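Local structure of Exo-beta-1,4-mannosidase (Rhizomucor miehei, 4LYP) at residues L262-E268 with I285-H291. The protein releases terminal, non-reducing beta-D-mannose residues from beta-mannosides by hydrolysis, as a family 5 glycoside hydrolase with a TIM-barrel fold. Sequence-based numbering, arbitrary orientation.
Sequences LVSAGLE and IDYTTCH
In the wall of the TIM barrel, strand 262-264 and strand 288-292 are successive parallel strands joined through helix 273-280, a beta-alpha-beta crossover; backbone-to-backbone bonds form only near the two ends of the contact, while side chains and two waters link the middle. At one end V263 and D286 form a two-bond pair: V263 N donates to D286 OD2 (2.9 Å) through the anti lone pair of that oxygen, while D286 N returns a bond to V263 O. Keeping CG beside its own backbone N (chi1 -68°) lets the D286 carboxylate reach back to V263; OD2 also meets K255 in a salt bridge. CD2 of L262 lies 3.7 Å from D286 CG, and I285 CD1 reaches A265 CB at 4.0 Å.

Further along the backbones part and water fills in. Water 1 joins S264 OG, also bonded to Q234, to A265 N and Y287 O, and lies above the rim of one face of the Y287 ring, whose hydroxyl bonds to S232. Water 2 accepts from L267 N and donates to T289 OG1 (2.6 Å), which donates a hydrogen bond to L267 O, in the carbonyl plane and on a lone pair.

The two backbones close again where H291 N donates to E268 O (2.8 Å, 167° at the hydrogen). E268 CA lies over one face of the H291 imidazole in a CH-pi contact, 4.3 Å from the centroid. ND1 and NE2 bond to E238 and E336, fixing the ring's rotation. E268 and E238 border a guanidine-occupied pocket, probably the active site, consistent with H291 positioning E238.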
# COMPACT_ATOMS: atom_id res chain seq x y z
N LEU A 262 -3.49 0.37 -15.73
CA LEU A 262 -2.17 -0.17 -15.36
C LEU A 262 -2.29 -1.32 -14.35
O LEU A 262 -3.25 -1.37 -13.57
CB LEU A 262 -1.31 0.94 -14.79
CG LEU A 262 -1.08 2.13 -15.71
CD1 LEU A 262 -0.23 3.20 -14.99
CD2 LEU A 262 -0.42 1.69 -17.04
N VAL A 263 -1.27 -2.17 -14.36
CA VAL A 263 -1.16 -3.30 -13.44
C VAL A 263 0.17 -3.25 -12.76
O VAL A 263 1.24 -3.06 -13.39
CB VAL A 263 -1.39 -4.64 -14.18
CG1 VAL A 263 -1.29 -5.82 -13.21
CG2 VAL A 263 -2.73 -4.63 -14.88
N SER A 264 0.15 -3.51 -11.45
CA SER A 264 1.32 -3.56 -10.61
C SER A 264 1.42 -4.86 -9.81
O SER A 264 0.40 -5.51 -9.56
CB SER A 264 1.14 -2.36 -9.56
OG SER A 264 2.13 -2.39 -8.57
N ALA A 265 2.65 -5.26 -9.43
CA ALA A 265 2.90 -6.48 -8.72
C ALA A 265 2.86 -6.37 -7.22
O ALA A 265 2.76 -7.39 -6.54
CB ALA A 265 4.25 -7.03 -9.14
N GLY A 266 3.05 -5.18 -6.62
CA GLY A 266 3.10 -4.99 -5.16
C GLY A 266 4.34 -5.46 -4.47
O GLY A 266 4.29 -5.70 -3.24
N LEU A 267 5.46 -5.61 -5.20
CA LEU A 267 6.64 -6.17 -4.60
C LEU A 267 7.40 -5.21 -3.70
O LEU A 267 7.46 -4.00 -3.95
CB LEU A 267 7.62 -6.60 -5.71
CG LEU A 267 8.58 -7.71 -5.36
CD1 LEU A 267 7.87 -9.08 -5.33
CD2 LEU A 267 9.82 -7.72 -6.26
N GLU A 268 8.06 -5.81 -2.70
CA GLU A 268 9.01 -5.02 -1.84
C GLU A 268 10.27 -4.61 -2.58
O GLU A 268 10.88 -3.59 -2.29
CB GLU A 268 9.43 -5.84 -0.64
CG GLU A 268 8.32 -6.16 0.39
CD GLU A 268 8.68 -7.41 1.18
OE1 GLU A 268 9.04 -7.36 2.34
OE2 GLU A 268 8.61 -8.53 0.55
N ILE A 285 2.82 -6.34 -16.44
CA ILE A 285 3.24 -5.54 -15.29
C ILE A 285 3.76 -4.24 -15.84
O ILE A 285 4.83 -4.21 -16.46
CB ILE A 285 4.26 -6.29 -14.40
CG1 ILE A 285 3.66 -7.56 -13.78
CG2 ILE A 285 4.82 -5.32 -13.32
CD1 ILE A 285 2.59 -7.35 -12.72
N ASP A 286 3.03 -3.14 -15.65
CA ASP A 286 3.37 -1.91 -16.33
C ASP A 286 4.42 -1.09 -15.67
O ASP A 286 5.11 -0.30 -16.31
CB ASP A 286 2.07 -1.06 -16.48
CG ASP A 286 1.10 -1.70 -17.42
OD1 ASP A 286 1.42 -1.80 -18.63
OD2 ASP A 286 0.00 -2.10 -16.96
N TYR A 287 4.55 -1.20 -14.34
CA TYR A 287 5.52 -0.42 -13.62
C TYR A 287 6.02 -1.21 -12.44
O TYR A 287 5.48 -2.30 -12.18
CB TYR A 287 5.04 1.00 -13.20
CG TYR A 287 3.95 0.96 -12.15
CD1 TYR A 287 2.60 0.83 -12.48
CD2 TYR A 287 4.28 1.14 -10.79
CE1 TYR A 287 1.58 0.89 -11.50
CE2 TYR A 287 3.30 1.20 -9.79
CZ TYR A 287 1.98 1.07 -10.17
OH TYR A 287 0.96 1.13 -9.21
N THR A 288 7.06 -0.70 -11.78
CA THR A 288 7.74 -1.43 -10.69
C THR A 288 7.57 -0.71 -9.37
O THR A 288 7.33 0.51 -9.37
CB THR A 288 9.20 -1.71 -11.04
OG1 THR A 288 9.97 -0.49 -10.93
CG2 THR A 288 9.34 -2.24 -12.48
N THR A 289 7.72 -1.42 -8.28
CA THR A 289 7.59 -0.85 -6.95
C THR A 289 8.71 -1.34 -6.09
O THR A 289 9.32 -2.36 -6.34
CB THR A 289 6.27 -1.13 -6.27
OG1 THR A 289 6.11 -2.53 -5.99
CG2 THR A 289 5.09 -0.64 -7.06
N CYS A 290 8.94 -0.58 -4.98
CA CYS A 290 9.74 -1.05 -3.88
C CYS A 290 9.14 -0.56 -2.59
O CYS A 290 8.37 0.44 -2.56
CB CYS A 290 11.22 -0.59 -4.10
SG CYS A 290 11.49 1.18 -4.16
N HIS A 291 9.42 -1.32 -1.51
CA HIS A 291 8.98 -0.98 -0.16
C HIS A 291 10.24 -1.03 0.67
O HIS A 291 10.96 -2.04 0.68
CB HIS A 291 8.06 -2.05 0.41
CG HIS A 291 6.75 -2.28 -0.30
ND1 HIS A 291 5.79 -3.12 0.17
CD2 HIS A 291 6.27 -1.76 -1.46
CE1 HIS A 291 4.76 -3.14 -0.67
NE2 HIS A 291 5.02 -2.34 -1.67
O HOH W 1 4.44 -3.06 -9.83
O HOH W 2 5.77 -4.28 -7.88